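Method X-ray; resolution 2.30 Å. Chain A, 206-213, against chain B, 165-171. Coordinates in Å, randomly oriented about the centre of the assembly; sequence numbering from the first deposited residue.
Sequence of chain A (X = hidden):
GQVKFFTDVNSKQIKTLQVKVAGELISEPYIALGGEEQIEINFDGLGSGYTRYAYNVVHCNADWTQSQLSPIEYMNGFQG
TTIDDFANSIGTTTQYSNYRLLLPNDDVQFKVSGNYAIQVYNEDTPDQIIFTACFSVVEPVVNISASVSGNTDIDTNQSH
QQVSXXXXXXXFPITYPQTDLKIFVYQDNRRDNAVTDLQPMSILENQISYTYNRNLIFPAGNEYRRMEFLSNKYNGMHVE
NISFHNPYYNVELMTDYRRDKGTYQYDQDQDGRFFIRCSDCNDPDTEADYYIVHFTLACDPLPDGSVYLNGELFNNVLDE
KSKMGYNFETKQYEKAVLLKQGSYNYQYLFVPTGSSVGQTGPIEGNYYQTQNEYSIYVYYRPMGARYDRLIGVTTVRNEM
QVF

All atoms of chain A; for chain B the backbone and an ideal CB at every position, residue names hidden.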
# COMPACT_ATOMS: atom_id res chain seq x y z
N ASN A 206 10.53 10.46 25.00
CA ASN A 206 10.86 9.78 23.75
C ASN A 206 9.64 9.54 22.84
O ASN A 206 9.66 8.68 21.93
CB ASN A 206 11.57 8.45 24.05
CG ASN A 206 10.78 7.55 24.98
OD1 ASN A 206 9.54 7.66 25.08
ND2 ASN A 206 11.49 6.62 25.68
N GLN A 207 8.58 10.31 23.07
CA GLN A 207 7.38 10.15 22.26
C GLN A 207 6.49 11.32 22.37
O GLN A 207 6.18 11.74 23.46
CB GLN A 207 6.59 8.92 22.66
CG GLN A 207 5.61 8.59 21.57
CD GLN A 207 4.93 7.25 21.77
OE1 GLN A 207 4.26 7.02 22.80
NE2 GLN A 207 5.07 6.35 20.78
N ILE A 208 6.11 11.87 21.22
CA ILE A 208 5.23 13.01 21.15
C ILE A 208 4.00 12.58 20.39
O ILE A 208 4.08 12.19 19.24
CB ILE A 208 5.90 14.19 20.43
CG1 ILE A 208 7.28 14.47 21.05
CG2 ILE A 208 5.03 15.46 20.56
CD1 ILE A 208 8.33 14.83 20.03
N SER A 209 2.85 12.66 21.04
CA SER A 209 1.62 12.13 20.45
C SER A 209 0.70 13.24 19.97
O SER A 209 0.44 14.19 20.72
CB SER A 209 0.91 11.22 21.46
OG SER A 209 -0.36 10.81 20.98
N TYR A 210 0.25 13.14 18.71
CA TYR A 210 -0.71 14.11 18.12
C TYR A 210 -1.92 13.31 17.73
O TYR A 210 -2.23 13.13 16.57
CB TYR A 210 -0.16 14.80 16.86
CG TYR A 210 1.05 15.64 17.10
CD1 TYR A 210 2.30 15.06 17.21
CD2 TYR A 210 0.95 17.01 17.26
CE1 TYR A 210 3.43 15.83 17.47
CE2 TYR A 210 2.08 17.79 17.47
CZ TYR A 210 3.32 17.20 17.59
OH TYR A 210 4.46 17.97 17.82
N THR A 211 -2.56 12.78 18.73
CA THR A 211 -3.66 11.86 18.56
C THR A 211 -4.86 12.54 19.17
O THR A 211 -4.72 13.23 20.14
CB THR A 211 -3.35 10.55 19.28
OG1 THR A 211 -2.19 9.97 18.67
CG2 THR A 211 -4.46 9.58 19.12
N TYR A 212 -6.04 12.35 18.56
CA TYR A 212 -7.31 12.93 19.03
C TYR A 212 -7.38 14.44 18.78
O TYR A 212 -8.08 15.17 19.45
CB TYR A 212 -7.56 12.62 20.51
CG TYR A 212 -7.43 11.14 20.87
CD1 TYR A 212 -8.26 10.18 20.28
CD2 TYR A 212 -6.49 10.71 21.79
CE1 TYR A 212 -8.15 8.85 20.58
CE2 TYR A 212 -6.37 9.35 22.10
CZ TYR A 212 -7.21 8.43 21.51
OH TYR A 212 -7.13 7.10 21.86
N ASN A 213 -6.68 14.89 17.77
CA ASN A 213 -6.62 16.30 17.44
C ASN A 213 -7.72 16.63 16.45
O ASN A 213 -7.81 16.04 15.39
CB ASN A 213 -5.26 16.60 16.83
CG ASN A 213 -4.97 18.06 16.76
OD1 ASN A 213 -5.76 18.84 16.18
ND2 ASN A 213 -3.85 18.47 17.36
N UNK B 165 4.21 0.56 17.63
CA UNK B 165 2.79 0.89 17.59
C UNK B 165 2.21 1.43 18.88
O UNK B 165 2.78 1.21 19.94
CB UNK B 165 2.00 -0.36 17.19
N UNK B 166 1.07 2.10 18.76
CA UNK B 166 0.32 2.64 19.91
C UNK B 166 -1.09 2.23 19.76
O UNK B 166 -1.62 2.24 18.66
CB UNK B 166 0.43 4.16 20.02
N UNK B 167 -1.71 1.88 20.88
CA UNK B 167 -3.09 1.57 20.90
C UNK B 167 -3.78 2.80 21.41
O UNK B 167 -3.52 3.23 22.51
CB UNK B 167 -3.39 0.33 21.75
N UNK B 168 -4.63 3.37 20.56
CA UNK B 168 -5.44 4.53 20.88
C UNK B 168 -6.84 4.11 21.34
O UNK B 168 -7.63 3.67 20.55
CB UNK B 168 -5.53 5.46 19.67
N UNK B 169 -7.11 4.28 22.64
CA UNK B 169 -8.29 3.74 23.29
C UNK B 169 -9.11 4.75 24.10
O UNK B 169 -9.71 4.37 25.10
CB UNK B 169 -7.86 2.60 24.21
N UNK B 170 -9.22 5.98 23.61
CA UNK B 170 -10.04 7.01 24.25
C UNK B 170 -11.50 6.52 24.43
O UNK B 170 -12.11 6.78 25.45
CB UNK B 170 -10.01 8.30 23.42
N UNK B 171 -12.02 5.83 23.42
CA UNK B 171 -13.37 5.33 23.44
C UNK B 171 -13.49 3.90 23.92
O UNK B 171 -14.57 3.35 23.89
CB UNK B 171 -13.98 5.45 22.04

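Position 165 has extended backbone angles, -153/160, and its CA-to-CB bond points away from chain A. Nothing of the chain A stretch lies within 5.5 Å of the ideal CB. The chain A stretch sets no preference here, and many side chains would fit, including the beta-branched and aromatic ones common in strands. The residue is F165(B), with chi1 in p. It makes no contact with the chain A stretch.

Position 166 is also extended, but its CA-to-CB bond points toward chain A. The nearest group there is the amide of Q207(A), with NE2 5.2 Å from the ideal CB. That gap leaves room for a short or medium side chain. The amide offers both a donor and an acceptor, so Asn, Asp, Ser, Thr or Gln would all be reasonable. The residue is N166(B), chi1 in m. Q207(A) NE2 donates to N166(B) OD1 at 3.1 Å, a weak hydrogen bond because the angle at the hydrogen is only 133°.

Position 167 turns away again, as the alternation of a strand requires. Its angles, -100/118, suit Ile or Val, but the chain A stretch does not select among side chains. The residue is I167(B), chi1 in m and chi2 in t, and it does not reach the chain A stretch.

Position 168 points toward chain A and is crowded. Its ideal CB is 3.2 Å from Y212(A) OH and 4.3 Å from T211(A) CG2. T211(A) brings a methyl and a hydroxyl, so a small or medium polar residue such as Ser, Thr, Asn or Asp is plausible. The residue is N168(B), chi1 in m. Its CB packs close to Y212(A) OH, and the side chain leads away from that hydroxyl toward T211(A). N168(B) OD1 lies 3.7 Å from T211(A) CG2, a van der Waals contact. A water links the two side chains: its O lies 2.7 Å from T211(A) OG1 and accepts a weak hydrogen bond from N168(B) ND2 at 3.4 Å.

Position 169 leaves the extended pattern, with angles of -128/37, and its CB points away. Asn, Asp and several other residues tolerate this backbone. The residue is N169(B), chi1 in p. N169(B) N is 2.9 Å from Y212(A) OH, at the ring edge, but the angle is too poor for a hydrogen bond.

Position 170 has helix-like angles, -55/-40, and points toward chain A. Its ideal CB is 3.4 Å from Y212(A) CZ, and its backbone N is 2.9 Å from Y212(A) OH. The ring face favours a side chain with a flexible aliphatic part, such as Lys, Arg, Gln, Met or Leu. The residue is K170(B). Its N donates to Y212(A) OH, with an angle of 150°. K170(B) CD sits 4.2 Å from the centroid of the Y212(A) ring, a CH-pi contact over the face.

Position 171 points sideways to the chain A stretch, with nothing of it within 5.5 Å of the ideal CB. Many polar residues would serve. The residue is N171(B), and N171(B) OD1 accepts from K170(B) NZ at 3.2 Å.

Chain B (165-171) FNINNKN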
# COMPACT_ATOMS: atom_id res chain seq x y z
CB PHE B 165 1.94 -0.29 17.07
CG PHE B 165 1.79 -1.43 18.04
CD1 PHE B 165 2.73 -2.45 18.10
CD2 PHE B 165 0.69 -1.50 18.86
CE1 PHE B 165 2.57 -3.51 18.98
CE2 PHE B 165 0.54 -2.54 19.77
CZ PHE B 165 1.47 -3.55 19.81
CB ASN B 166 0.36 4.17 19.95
CG ASN B 166 1.78 4.71 19.93
OD1 ASN B 166 2.42 4.81 20.96
ND2 ASN B 166 2.28 5.00 18.73
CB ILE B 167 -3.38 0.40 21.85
CG1 ILE B 167 -2.63 -0.84 21.37
CG2 ILE B 167 -4.88 0.15 21.92
CD1 ILE B 167 -2.74 -2.00 22.33
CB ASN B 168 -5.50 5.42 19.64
CG ASN B 168 -4.10 5.81 19.14
OD1 ASN B 168 -3.22 6.15 19.92
ND2 ASN B 168 -3.92 5.76 17.84
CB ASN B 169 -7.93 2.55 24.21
CG ASN B 169 -7.11 2.95 25.43
OD1 ASN B 169 -6.33 3.89 25.39
ND2 ASN B 169 -7.32 2.27 26.51
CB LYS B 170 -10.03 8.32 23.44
CG LYS B 170 -10.89 9.41 24.07
CD LYS B 170 -10.74 10.81 23.45
CE LYS B 170 -11.18 10.86 21.99
NZ LYS B 170 -12.57 10.44 21.63
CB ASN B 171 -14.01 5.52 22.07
CG ASN B 171 -14.16 6.99 21.69
OD1 ASN B 171 -14.17 7.85 22.57
ND2 ASN B 171 -14.27 7.28 20.40
O HOH W 1 -1.25 7.81 17.36
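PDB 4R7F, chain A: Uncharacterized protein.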